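Long-range contacts in homocitrate synthase (Sulfolobus acidocaldarius, PDB 6KTQ), which catalyses the aldol-type condensation of acetyl-CoA with 2-oxoglutarate to homocitrate, the first step of lysine biosynthesis by the alpha-aminoadipate route: residues 108-114 with 153-157; 125-131 with 165-171; 183-187 with 219-224. One frame throughout, in Å; residues are numbered along the deposited sequence.

In the fold
The three contacts belong to one beta/alpha barrel, built by repeating the step from strand to helix to the next parallel strand. Contact 1 lies in the outer helical layer and packs helices 110-118 and 143-159; contact 2 pairs the inner strands that follow them, 123-129 and 163-169, so the segments of the two alternate along the chain and Ile-126 touches Thr-153 and Ile-113. Contact 3 comes later, setting helix 176-189 against the lead-in to strand 223-228, and meets contact 2 where Val-186 packs on Phe-166. The centres of contacts 1 and 2 lie about 14 Å apart, those of contacts 2 and 3 about 13 Å. Coenzyme A touches contacts 1 and 2; 2-oxoglutarate sits at contact 2.

Contact 1: residues 108-114 with 153-157; sequences AVKRDIE and TVSYA. With COA (coenzyme A), chain E.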
loop_
_atom_site.group_PDB
_atom_site.type_symbol
_atom_site.label_atom_id
_atom_site.label_comp_id
_atom_site.label_asym_id
_atom_site.label_seq_id
_atom_site.Cartn_x
_atom_site.Cartn_y
_atom_site.Cartn_z
ATOM N N ALA A 108 1.473 33.005 -11.421
ATOM C CA ALA A 108 0.063 33.296 -11.278
ATOM C C ALA A 108 -0.136 34.751 -11.684
ATOM O O ALA A 108 -0.408 35.593 -10.858
ATOM C CB ALA A 108 -0.388 33.058 -9.853
ATOM N N VAL A 109 0.023 35.037 -12.967
ATOM C CA VAL A 109 -0.206 36.381 -13.486
ATOM C C VAL A 109 -0.780 36.201 -14.880
ATOM O O VAL A 109 -0.303 35.361 -15.648
ATOM C CB VAL A 109 1.058 37.306 -13.496
ATOM C CG1 VAL A 109 1.874 37.185 -12.221
ATOM C CG2 VAL A 109 1.949 37.061 -14.695
ATOM N N LYS A 110 -1.813 36.982 -15.176
ATOM C CA LYS A 110 -2.576 36.884 -16.424
ATOM C C LYS A 110 -1.693 36.847 -17.661
ATOM O O LYS A 110 -1.884 36.003 -18.540
ATOM C CB LYS A 110 -3.549 38.065 -16.551
ATOM C CG LYS A 110 -4.962 37.811 -16.029
ATOM C CD LYS A 110 -5.846 39.062 -16.111
ATOM C CE LYS A 110 -5.523 39.950 -17.319
ATOM N NZ LYS A 110 -6.402 41.149 -17.413
ATOM N N ARG A 111 -0.738 37.767 -17.727
ATOM C CA ARG A 111 0.222 37.809 -18.837
ATOM C C ARG A 111 0.827 36.426 -19.116
ATOM O O ARG A 111 0.622 35.875 -20.193
ATOM C CB ARG A 111 1.334 38.829 -18.561
ATOM C CG ARG A 111 2.244 39.124 -19.750
ATOM C CD ARG A 111 1.584 40.035 -20.775
ATOM N NE ARG A 111 0.716 39.331 -21.732
ATOM C CZ ARG A 111 1.029 39.037 -23.002
ATOM N NH1 ARG A 111 2.208 39.373 -23.530
ATOM N NH2 ARG A 111 0.143 38.399 -23.768
ATOM N N ASP A 112 1.551 35.865 -18.142
ATOM C CA ASP A 112 2.189 34.538 -18.321
ATOM C C ASP A 112 1.200 33.526 -18.856
ATOM O O ASP A 112 1.500 32.802 -19.809
ATOM C CB ASP A 112 2.769 34.001 -17.012
ATOM C CG ASP A 112 3.960 34.748 -16.570
ATOM O OD1 ASP A 112 4.157 35.863 -17.086
ATOM O OD2 ASP A 112 4.710 34.231 -15.711
ATOM N N ILE A 113 0.010 33.492 -18.254
ATOM C CA ILE A 113 -1.019 32.525 -18.647
ATOM C C ILE A 113 -1.446 32.704 -20.113
ATOM O O ILE A 113 -1.501 31.729 -20.876
ATOM C CB ILE A 113 -2.232 32.591 -17.697
ATOM C CG1 ILE A 113 -1.850 32.010 -16.335
ATOM C CG2 ILE A 113 -3.415 31.815 -18.269
ATOM C CD1 ILE A 113 -2.678 32.505 -15.174
ATOM N N GLU A 114 -1.719 33.947 -20.505
ATOM C CA GLU A 114 -2.079 34.271 -21.899
ATOM C C GLU A 114 -0.984 33.849 -22.877
ATOM O O GLU A 114 -1.265 33.309 -23.953
ATOM C CB GLU A 114 -2.336 35.776 -22.050
ATOM C CG GLU A 114 -3.613 36.260 -21.370
ATOM C CD GLU A 114 -3.539 37.721 -20.932
ATOM O OE1 GLU A 114 -2.549 38.405 -21.264
ATOM O OE2 GLU A 114 -4.462 38.185 -20.236
ATOM N N THR A 153 -6.324 32.552 -11.113
ATOM C CA THR A 153 -5.379 32.298 -12.184
ATOM C C THR A 153 -5.544 30.915 -12.727
ATOM O O THR A 153 -5.488 30.733 -13.932
ATOM C CB THR A 153 -3.925 32.558 -11.754
ATOM O OG1 THR A 153 -3.660 31.908 -10.512
ATOM C CG2 THR A 153 -3.703 34.036 -11.576
ATOM N N VAL A 154 -5.776 29.927 -11.867
ATOM C CA VAL A 154 -6.030 28.572 -12.379
ATOM C C VAL A 154 -7.309 28.510 -13.217
ATOM O O VAL A 154 -7.343 27.855 -14.265
ATOM C CB VAL A 154 -6.094 27.517 -11.253
ATOM C CG1 VAL A 154 -6.705 26.223 -11.763
ATOM C CG2 VAL A 154 -4.694 27.279 -10.675
ATOM N N SER A 155 -8.363 29.174 -12.759
ATOM C CA SER A 155 -9.610 29.259 -13.561
ATOM C C SER A 155 -9.409 29.956 -14.894
ATOM O O SER A 155 -9.854 29.459 -15.946
ATOM C CB SER A 155 -10.700 29.996 -12.789
ATOM O OG SER A 155 -11.177 29.180 -11.743
ATOM N N TYR A 156 -8.746 31.109 -14.848
ATOM C CA TYR A 156 -8.422 31.845 -16.064
ATOM C C TYR A 156 -7.702 30.946 -17.066
ATOM O O TYR A 156 -8.089 30.895 -18.245
ATOM C CB TYR A 156 -7.579 33.082 -15.733
ATOM C CG TYR A 156 -7.328 34.011 -16.908
ATOM C CD1 TYR A 156 -8.382 34.640 -17.570
ATOM C CD2 TYR A 156 -6.030 34.283 -17.341
ATOM C CE1 TYR A 156 -8.147 35.493 -18.641
ATOM C CE2 TYR A 156 -5.790 35.129 -18.406
ATOM C CZ TYR A 156 -6.849 35.734 -19.049
ATOM O OH TYR A 156 -6.595 36.577 -20.106
ATOM N N ALA A 157 -6.677 30.214 -16.610
ATOM C CA ALA A 157 -5.900 29.367 -17.522
ATOM C C ALA A 157 -6.780 28.279 -18.106
ATOM O O ALA A 157 -6.741 28.002 -19.314
ATOM C CB ALA A 157 -4.704 28.737 -16.794
HETATM N N1A COA E . 3.016 34.384 -9.141
HETATM C C2A COA E . 2.926 35.739 -9.248
HETATM N N3A COA E . 3.967 36.584 -8.983
HETATM C C4A COA E . 5.156 36.110 -8.564
HETATM C C5A COA E . 5.330 34.662 -8.432
HETATM C C6A COA E . 4.167 33.804 -8.737
HETATM N N6A COA E . 4.289 32.468 -8.617
HETATM N N7A COA E . 6.598 34.463 -8.025
HETATM C C8A COA E . 7.191 35.686 -7.895
HETATM N N9A COA E . 6.320 36.652 -8.209
HETATM C C1B COA E . 6.592 38.094 -8.304
HETATM C C2B COA E . 7.184 38.738 -7.081
HETATM O O2B COA E . 6.225 39.048 -6.087
HETATM C C3B COA E . 7.771 39.973 -7.726
HETATM O O3B COA E . 6.806 40.915 -8.139
HETATM P P3B COA E . 7.127 42.478 -7.994
HETATM O O7A COA E . 5.747 43.021 -7.921
HETATM O O8A COA E . 7.900 42.777 -9.262
HETATM O O9A COA E . 7.933 42.630 -6.747
HETATM C C4B COA E . 8.414 39.431 -8.976
HETATM O O4B COA E . 7.589 38.293 -9.329
HETATM C C5B COA E . 9.834 39.244 -8.459
HETATM O O5B COA E . 10.780 38.962 -9.402
HETATM P P1A COA E . 11.662 39.900 -10.363
HETATM O O1A COA E . 12.406 38.716 -10.862
HETATM O O2A COA E . 12.394 41.040 -9.706
HETATM O O3A COA E . 10.513 40.428 -11.361
HETATM P P2A COA E . 10.658 40.838 -12.882
HETATM O O4A COA E . 11.822 41.782 -13.037
HETATM O O5A COA E . 9.280 41.198 -13.364
HETATM O O6A COA E . 10.989 39.479 -13.649
HETATM C CBP COA E . 10.642 37.218 -14.425
HETATM C CCP COA E . 10.072 38.375 -13.598
HETATM C CDP COA E . 9.711 35.997 -14.374
HETATM C CEP COA E . 10.770 37.675 -15.884
HETATM C CAP COA E . 12.036 36.916 -13.868
HETATM O OAP COA E . 12.044 36.737 -12.445
HETATM C C9P COA E . 12.608 35.690 -14.500
HETATM O O9P COA E . 12.932 35.730 -15.664
HETATM N N8P COA E . 12.702 34.619 -13.707
HETATM C C7P COA E . 13.233 33.336 -14.129
HETATM C C6P COA E . 12.161 32.244 -13.999
HETATM C C5P COA E . 11.842 32.015 -12.535
HETATM O O5P COA E . 12.140 32.876 -11.695
HETATM N N4P COA E . 11.221 30.867 -12.227
HETATM C C3P COA E . 10.795 30.610 -10.852
HETATM C C2P COA E . 10.380 29.176 -10.573
HETATM S S1P COA E . 9.683 29.195 -8.893
#
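Thr-153 opens the contact by packing against Ala-108, its OG1 3.5 Å from Ala-108 CB. That hydroxyl lies between the backbone N and the carbonyl carbon, and it spends its hydrogen bonding on its own helix, on the carbonyl oxygens of Ser-149 and Ile-150; toward Ala-108 it therefore offers packing. The CG2 branch of Thr-153 turns to the peptide that leads into the neighbouring helix, 3.6 Å from Ala-108 C. Alongside, Ile-113 CD1 comes to 3.6 Å from Thr-153 CB, the two side chains crossing at about a right angle.

Helices 110-118 and 143-159 are neighbours on the outside of the beta/alpha barrel, and their short segments run nearly parallel, at 27° with axes 10.0 Å apart. The residues leading into helix 110-118 also reach coenzyme A: Ala-108 N donates to N1A of its adenine at 3.1 Å, and Val-109, the N-cap residue, sets CG1 beside C2A of the same ring.

Tyr-156 carries the polar link. With CG anti to the backbone N (chi1 -173°), its ring reaches across to helix 110-118, where Lys-110 CG lies over one face in a CH-pi contact, 4.1 Å from the ring centroid. Tyr-156 OH donates to Glu-114 OE2 at 2.7 Å, and OE2 accepts the bond through its anti lone pair; the carboxylate approaches at the ring's edge with its plane turned 70° from the ring. The other oxygen, OE1, accepts a weak, long hydrogen bond from Arg-111 NE, part of a salt bridge, so the carboxylate is held from both oxygens.

Ala-157 closes the segment against the branch methyl of Ile-113, with Ile-113 CG2 3.6 Å from Ala-157 CB.

Contact 2: residues 125-131 with 165-171; sequences AIFYGIS and RFTAEDA. With COA (coenzyme A), chain E; AKG (2-oxoglutaric acid), chain D.
Two adjacent parallel strands of the catalytic beta/alpha barrel meet here, and they carry residues of the 2-oxoglutarate and coenzyme A pockets. Segments 125-129 and 165-169 run at 22° to each other, joined by a parallel ladder in which the N-H groups of Ile-126, Tyr-128 and Ile-130 alternate with those of Thr-167 and Glu-169 as donors. The shortest rung is Thr-167 N to Ile-126 O, 2.7 Å.

Ala-125, Phe-127, Arg-165, Thr-167 and Glu-169 share the ligand side of the sheet. The methyl of Ala-125 lies over one face of the Arg-165 guanidinium, Ala-125 CB to Arg-165 NH2 3.4 Å. In the plane of that group, Arg-165 NE donates to Thr-167 OG1 at 3.2 Å; with the salt bridge from NH2 to Glu-72, this limits rotation of the guanidinium. Thr-167 OG1 donates in turn to 2-oxoglutarate O4 at 2.8 Å, and Arg-165 NH2 adds a weak bond to the same oxygen, so one carboxylate oxygen is gripped twice.

Phe-127 divides its roles. Its carbonyl O accepts from N6A of coenzyme A at 2.8 Å, while CG, placed between the backbone N and the carbonyl carbon (chi1 59°), sends the ring off the strand pair to lie with one face against C2P of coenzyme A. On the reverse side Tyr-128 CB meets the edge of the Phe-166 ring, 3.8 Å from Phe-166 CE1. Past the strand ends, Ser-131 OG donates to Asp-170 OD2 at 2.7 Å, from the anti side and tilted out of the carboxylate plane.

Strands 101-106 and 193-198 extend the sheet beyond this pair; helix 143-159 covers Ile-126, Tyr-128 and Phe-166, and helix 176-189 covers Phe-166 and Ile-130.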
loop_
_atom_site.group_PDB
_atom_site.type_symbol
_atom_site.label_atom_id
_atom_site.label_comp_id
_atom_site.label_asym_id
_atom_site.label_seq_id
_atom_site.Cartn_x
_atom_site.Cartn_y
_atom_site.Cartn_z
ATOM N N ALA A 125 1.596 25.023 -16.331
ATOM C CA ALA A 125 1.920 24.778 -14.923
ATOM C C ALA A 125 2.074 26.078 -14.195
ATOM O O ALA A 125 3.080 26.778 -14.367
ATOM C CB ALA A 125 3.199 23.964 -14.797
ATOM N N ILE A 126 1.076 26.415 -13.390
ATOM C CA ILE A 126 1.109 27.640 -12.612
ATOM C C ILE A 126 1.685 27.319 -11.264
ATOM O O ILE A 126 1.213 26.397 -10.587
ATOM C CB ILE A 126 -0.287 28.260 -12.424
ATOM C CG1 ILE A 126 -0.871 28.692 -13.779
ATOM C CG2 ILE A 126 -0.189 29.445 -11.489
ATOM C CD1 ILE A 126 -2.343 29.050 -13.722
ATOM N N PHE A 127 2.703 28.075 -10.880
ATOM C CA PHE A 127 3.349 27.887 -9.591
ATOM C C PHE A 127 3.055 29.017 -8.630
ATOM O O PHE A 127 2.841 30.144 -9.047
ATOM C CB PHE A 127 4.873 27.680 -9.759
ATOM C CG PHE A 127 5.589 28.813 -10.444
ATOM C CD1 PHE A 127 5.729 28.830 -11.834
ATOM C CD2 PHE A 127 6.173 29.826 -9.696
ATOM C CE1 PHE A 127 6.405 29.862 -12.463
ATOM C CE2 PHE A 127 6.855 30.857 -10.308
ATOM C CZ PHE A 127 6.966 30.885 -11.686
ATOM N N TYR A 128 3.012 28.700 -7.340
ATOM C CA TYR A 128 2.919 29.712 -6.298
ATOM C C TYR A 128 3.474 29.128 -5.026
ATOM O O TYR A 128 3.316 27.937 -4.755
ATOM C CB TYR A 128 1.454 30.150 -6.086
ATOM C CG TYR A 128 1.251 31.567 -5.587
ATOM C CD1 TYR A 128 1.136 32.638 -6.481
ATOM C CD2 TYR A 128 1.128 31.840 -4.226
ATOM C CE1 TYR A 128 0.936 33.948 -6.014
ATOM C CE2 TYR A 128 0.934 33.137 -3.753
ATOM C CZ TYR A 128 0.835 34.179 -4.645
ATOM O OH TYR A 128 0.658 35.450 -4.160
ATOM N N GLY A 129 4.075 29.991 -4.222
ATOM C CA GLY A 129 4.745 29.592 -3.004
ATOM C C GLY A 129 3.729 29.595 -1.892
ATOM O O GLY A 129 3.155 30.628 -1.606
ATOM N N ILE A 130 3.517 28.448 -1.247
ATOM C CA ILE A 130 2.448 28.350 -0.258
ATOM C C ILE A 130 2.892 28.064 1.175
ATOM O O ILE A 130 2.048 27.854 2.069
ATOM C CB ILE A 130 1.326 27.424 -0.746
ATOM C CG1 ILE A 130 1.828 26.076 -1.243
ATOM C CG2 ILE A 130 0.589 28.076 -1.890
ATOM C CD1 ILE A 130 2.471 25.251 -0.166
ATOM N N SER A 131 4.202 28.136 1.423
ATOM C CA SER A 131 4.701 28.124 2.775
ATOM C C SER A 131 4.579 29.507 3.328
ATOM O O SER A 131 4.475 30.472 2.568
ATOM C CB SER A 131 6.193 27.750 2.798
ATOM O OG SER A 131 6.947 28.713 2.080
ATOM N N ARG A 165 -1.787 22.329 -14.513
ATOM C CA ARG A 165 -1.166 21.876 -13.280
ATOM C C ARG A 165 -0.943 23.062 -12.359
ATOM O O ARG A 165 -0.635 24.151 -12.817
ATOM C CB ARG A 165 0.154 21.155 -13.578
ATOM C CG ARG A 165 0.876 20.737 -12.316
ATOM C CD ARG A 165 2.217 20.119 -12.672
ATOM N NE ARG A 165 3.322 21.059 -12.570
ATOM C CZ ARG A 165 4.398 21.065 -13.356
ATOM N NH1 ARG A 165 4.514 20.218 -14.366
ATOM N NH2 ARG A 165 5.354 21.959 -13.141
ATOM N N PHE A 166 -1.090 22.856 -11.059
ATOM C CA PHE A 166 -0.687 23.833 -10.091
ATOM C C PHE A 166 0.512 23.276 -9.363
ATOM O O PHE A 166 0.474 22.148 -8.914
ATOM C CB PHE A 166 -1.789 24.141 -9.072
ATOM C CG PHE A 166 -1.322 25.036 -7.978
ATOM C CD1 PHE A 166 -1.096 26.379 -8.237
ATOM C CD2 PHE A 166 -1.014 24.526 -6.713
ATOM C CE1 PHE A 166 -0.608 27.207 -7.260
ATOM C CE2 PHE A 166 -0.535 25.357 -5.725
ATOM C CZ PHE A 166 -0.330 26.698 -5.994
ATOM N N THR A 167 1.567 24.077 -9.235
ATOM C CA THR A 167 2.726 23.690 -8.450
ATOM C C THR A 167 2.692 24.388 -7.120
ATOM O O THR A 167 2.666 25.619 -7.063
ATOM C CB THR A 167 4.035 24.034 -9.176
ATOM O OG1 THR A 167 4.159 23.201 -10.316
ATOM C CG2 THR A 167 5.225 23.799 -8.275
ATOM N N ALA A 168 2.674 23.602 -6.053
ATOM C CA ALA A 168 2.733 24.111 -4.726
ATOM C C ALA A 168 4.198 24.206 -4.329
ATOM O O ALA A 168 4.820 23.226 -3.918
ATOM C CB ALA A 168 1.969 23.216 -3.764
ATOM N N GLU A 169 4.747 25.408 -4.480
ATOM C CA GLU A 169 6.147 25.647 -4.222
ATOM C C GLU A 169 6.374 25.727 -2.724
ATOM O O GLU A 169 5.553 26.308 -1.981
ATOM C CB GLU A 169 6.580 26.923 -4.965
ATOM C CG GLU A 169 8.015 27.317 -4.788
ATOM C CD GLU A 169 8.421 28.492 -5.674
ATOM O OE1 GLU A 169 9.619 28.561 -6.036
ATOM O OE2 GLU A 169 7.559 29.360 -5.983
ATOM N N ASP A 170 7.486 25.134 -2.287
ATOM C CA ASP A 170 7.834 24.977 -0.865
ATOM C C ASP A 170 6.727 24.276 -0.062
ATOM O O ASP A 170 6.550 24.523 1.141
ATOM C CB ASP A 170 8.164 26.322 -0.242
ATOM C CG ASP A 170 9.087 26.223 0.932
ATOM O OD1 ASP A 170 9.780 25.203 1.123
ATOM O OD2 ASP A 170 9.140 27.185 1.704
ATOM N N ALA A 171 6.017 23.396 -0.741
ATOM C CA ALA A 171 4.972 22.580 -0.111
ATOM C C ALA A 171 5.501 21.780 1.048
ATOM O O ALA A 171 4.786 21.562 2.030
ATOM C CB ALA A 171 4.370 21.643 -1.123
HETATM N N1A COA E . 3.016 34.384 -9.141
HETATM C C2A COA E . 2.926 35.739 -9.248
HETATM N N3A COA E . 3.967 36.584 -8.983
HETATM C C4A COA E . 5.156 36.110 -8.564
HETATM C C5A COA E . 5.330 34.662 -8.432
HETATM C C6A COA E . 4.167 33.804 -8.737
HETATM N N6A COA E . 4.289 32.468 -8.617
HETATM N N7A COA E . 6.598 34.463 -8.025
HETATM C C8A COA E . 7.191 35.686 -7.895
HETATM N N9A COA E . 6.320 36.652 -8.209
HETATM C C1B COA E . 6.592 38.094 -8.304
HETATM C C2B COA E . 7.184 38.738 -7.081
HETATM O O2B COA E . 6.225 39.048 -6.087
HETATM C C3B COA E . 7.771 39.973 -7.726
HETATM O O3B COA E . 6.806 40.915 -8.139
HETATM P P3B COA E . 7.127 42.478 -7.994
HETATM O O7A COA E . 5.747 43.021 -7.921
HETATM O O8A COA E . 7.900 42.777 -9.262
HETATM O O9A COA E . 7.933 42.630 -6.747
HETATM C C4B COA E . 8.414 39.431 -8.976
HETATM O O4B COA E . 7.589 38.293 -9.329
HETATM C C5B COA E . 9.834 39.244 -8.459
HETATM O O5B COA E . 10.780 38.962 -9.402
HETATM P P1A COA E . 11.662 39.900 -10.363
HETATM O O1A COA E . 12.406 38.716 -10.862
HETATM O O2A COA E . 12.394 41.040 -9.706
HETATM O O3A COA E . 10.513 40.428 -11.361
HETATM P P2A COA E . 10.658 40.838 -12.882
HETATM O O4A COA E . 11.822 41.782 -13.037
HETATM O O5A COA E . 9.280 41.198 -13.364
HETATM O O6A COA E . 10.989 39.479 -13.649
HETATM C CBP COA E . 10.642 37.218 -14.425
HETATM C CCP COA E . 10.072 38.375 -13.598
HETATM C CDP COA E . 9.711 35.997 -14.374
HETATM C CEP COA E . 10.770 37.675 -15.884
HETATM C CAP COA E . 12.036 36.916 -13.868
HETATM O OAP COA E . 12.044 36.737 -12.445
HETATM C C9P COA E . 12.608 35.690 -14.500
HETATM O O9P COA E . 12.932 35.730 -15.664
HETATM N N8P COA E . 12.702 34.619 -13.707
HETATM C C7P COA E . 13.233 33.336 -14.129
HETATM C C6P COA E . 12.161 32.244 -13.999
HETATM C C5P COA E . 11.842 32.015 -12.535
HETATM O O5P COA E . 12.140 32.876 -11.695
HETATM N N4P COA E . 11.221 30.867 -12.227
HETATM C C3P COA E . 10.795 30.610 -10.852
HETATM C C2P COA E . 10.380 29.176 -10.573
HETATM S S1P COA E . 9.683 29.195 -8.893
HETATM C C1 AKG D . 10.350 24.530 -7.166
HETATM O O1 AKG D . 11.286 23.875 -6.671
HETATM O O2 AKG D . 9.553 25.144 -6.421
HETATM C C2 AKG D . 10.210 24.572 -8.637
HETATM O O5 AKG D . 11.211 24.686 -9.358
HETATM C C3 AKG D . 8.826 24.425 -9.262
HETATM C C4 AKG D . 8.598 22.924 -9.462
HETATM C C5 AKG D . 7.356 22.512 -10.241
HETATM O O3 AKG D . 6.856 21.387 -9.941
HETATM O O4 AKG D . 6.864 23.287 -11.121
#

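Contact 3: residues 183-187 with 219-224; sequences IKTVR and FPDIEF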
loop_
_atom_site.group_PDB
_atom_site.type_symbol
_atom_site.label_atom_id
_atom_site.label_comp_id
_atom_site.label_asym_id
_atom_site.label_seq_id
_atom_site.Cartn_x
_atom_site.Cartn_y
_atom_site.Cartn_z
ATOM N N ILE A 183 -4.935 22.651 -2.251
ATOM C CA ILE A 183 -5.258 21.627 -3.235
ATOM C C ILE A 183 -6.757 21.582 -3.598
ATOM O O ILE A 183 -7.114 21.384 -4.769
ATOM C CB ILE A 183 -4.787 20.239 -2.744
ATOM C CG1 ILE A 183 -3.251 20.195 -2.732
ATOM C CG2 ILE A 183 -5.298 19.133 -3.648
ATOM C CD1 ILE A 183 -2.674 19.108 -1.857
ATOM N N LYS A 184 -7.613 21.736 -2.598
ATOM C CA LYS A 184 -9.069 21.805 -2.819
ATOM C C LYS A 184 -9.395 22.986 -3.696
ATOM O O LYS A 184 -10.160 22.878 -4.650
ATOM C CB LYS A 184 -9.819 21.981 -1.494
ATOM C CG LYS A 184 -9.805 20.751 -0.628
ATOM C CD LYS A 184 -10.401 21.035 0.744
ATOM C CE LYS A 184 -10.180 19.869 1.695
ATOM N NZ LYS A 184 -10.421 20.293 3.100
ATOM N N THR A 185 -8.807 24.123 -3.352
ATOM C CA THR A 185 -8.990 25.351 -4.132
ATOM C C THR A 185 -8.656 25.136 -5.601
ATOM O O THR A 185 -9.493 25.377 -6.477
ATOM C CB THR A 185 -8.165 26.507 -3.542
ATOM O OG1 THR A 185 -8.532 26.707 -2.176
ATOM C CG2 THR A 185 -8.371 27.779 -4.309
ATOM N N VAL A 186 -7.454 24.626 -5.897
ATOM C CA VAL A 186 -7.049 24.490 -7.305
ATOM C C VAL A 186 -7.798 23.396 -8.039
ATOM O O VAL A 186 -8.096 23.524 -9.242
ATOM C CB VAL A 186 -5.520 24.302 -7.480
ATOM C CG1 VAL A 186 -4.793 25.488 -6.897
ATOM C CG2 VAL A 186 -5.049 22.984 -6.854
ATOM N N ARG A 187 -8.117 22.327 -7.321
ATOM C CA ARG A 187 -9.023 21.320 -7.848
ATOM C C ARG A 187 -10.353 21.961 -8.291
ATOM O O ARG A 187 -10.748 21.846 -9.449
ATOM C CB ARG A 187 -9.262 20.232 -6.794
ATOM C CG ARG A 187 -10.135 19.092 -7.289
ATOM C CD ARG A 187 -11.476 19.066 -6.600
ATOM N NE ARG A 187 -11.377 18.498 -5.257
ATOM C CZ ARG A 187 -11.796 19.082 -4.132
ATOM N NH1 ARG A 187 -11.648 18.461 -2.965
ATOM N NH2 ARG A 187 -12.370 20.267 -4.152
ATOM N N PHE A 219 -7.553 13.021 -2.495
ATOM C CA PHE A 219 -7.903 13.742 -3.711
ATOM C C PHE A 219 -7.793 12.807 -4.881
ATOM O O PHE A 219 -6.927 12.963 -5.744
ATOM C CB PHE A 219 -7.007 14.969 -3.920
ATOM C CG PHE A 219 -7.038 15.941 -2.780
ATOM C CD1 PHE A 219 -8.112 16.803 -2.613
ATOM C CD2 PHE A 219 -6.003 15.983 -1.858
ATOM C CE1 PHE A 219 -8.139 17.690 -1.565
ATOM C CE2 PHE A 219 -6.030 16.863 -0.803
ATOM C CZ PHE A 219 -7.096 17.724 -0.655
ATOM N N PRO A 220 -8.703 11.827 -4.935
ATOM C CA PRO A 220 -8.629 10.799 -5.956
ATOM C C PRO A 220 -8.945 11.314 -7.357
ATOM O O PRO A 220 -8.662 10.636 -8.323
ATOM C CB PRO A 220 -9.678 9.767 -5.490
ATOM C CG PRO A 220 -10.659 10.553 -4.701
ATOM C CD PRO A 220 -9.865 11.644 -4.040
ATOM N N ASP A 221 -9.510 12.506 -7.466
ATOM C CA ASP A 221 -9.777 13.090 -8.762
ATOM C C ASP A 221 -8.579 13.888 -9.314
ATOM O O ASP A 221 -8.645 14.332 -10.442
ATOM C CB ASP A 221 -11.032 13.966 -8.697
ATOM C CG ASP A 221 -10.956 15.038 -7.611
ATOM O OD1 ASP A 221 -10.512 14.767 -6.453
ATOM O OD2 ASP A 221 -11.370 16.172 -7.917
ATOM N N ILE A 222 -7.515 14.064 -8.514
ATOM C CA ILE A 222 -6.255 14.772 -8.894
ATOM C C ILE A 222 -5.077 13.768 -9.011
ATOM O O ILE A 222 -5.019 12.794 -8.270
ATOM C CB ILE A 222 -5.871 15.811 -7.806
ATOM C CG1 ILE A 222 -6.936 16.903 -7.659
ATOM C CG2 ILE A 222 -4.520 16.468 -8.080
ATOM C CD1 ILE A 222 -7.183 17.712 -8.921
ATOM N N GLU A 223 -4.147 13.993 -9.931
ATOM C CA GLU A 223 -2.891 13.233 -9.937
ATOM C C GLU A 223 -1.740 14.131 -9.493
ATOM O O GLU A 223 -1.765 15.347 -9.708
ATOM C CB GLU A 223 -2.610 12.637 -11.293
ATOM C CG GLU A 223 -3.414 11.377 -11.579
ATOM C CD GLU A 223 -3.003 10.707 -12.883
ATOM O OE1 GLU A 223 -1.840 10.842 -13.309
ATOM O OE2 GLU A 223 -3.846 10.014 -13.485
ATOM N N PHE A 224 -0.750 13.529 -8.854
ATOM C CA PHE A 224 0.258 14.299 -8.159
ATOM C C PHE A 224 1.642 14.069 -8.782
ATOM O O PHE A 224 1.985 12.945 -9.197
ATOM C CB PHE A 224 0.253 13.932 -6.677
ATOM C CG PHE A 224 -0.917 14.485 -5.931
ATOM C CD1 PHE A 224 -0.849 15.742 -5.352
ATOM C CD2 PHE A 224 -2.107 13.761 -5.834
ATOM C CE1 PHE A 224 -1.940 16.282 -4.682
ATOM C CE2 PHE A 224 -3.205 14.291 -5.171
ATOM C CZ PHE A 224 -3.124 15.541 -4.583
#
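Asp-221 OD2 makes a salt bridge with Arg-187 NE at 3.5 Å, and the aliphatic CG and CD of Arg-187 pass beside this oxygen, each 3.2 Å away. The oxygen stands at the edge of the guanidinium, near its plane, and the two flat groups are only 26° apart. Bends at chi2 (-112°) and chi3 fold the arginine so that its aliphatic part runs past the carboxylate, while its tip turns back toward Phe-219 and puts NH1 at the ring's edge. The pairing lies toward the solvent side of the contact.

Beneath it, Phe-219 provides the apolar centre. Ile-183 CG2 sits almost exactly over the middle of the ring, 3.5 Å from its centroid and 3° off the normal, a CH-pi contact. Lys-184 CG meets the same ring at its edge, 3.6 Å from Phe-219 CE1. Farther in, Ile-222 CD1 packs on Arg-187 CG at 3.6 Å, and Ile-183 CD1 reaches the edge of the Phe-224 ring.

Phe-219 to Ile-222 form a type I turn between helix 205-218 and strand 223-228. Packing such a helix-to-strand turn against the helix of the step before, 176-189, joins consecutive beta/alpha steps of the barrel.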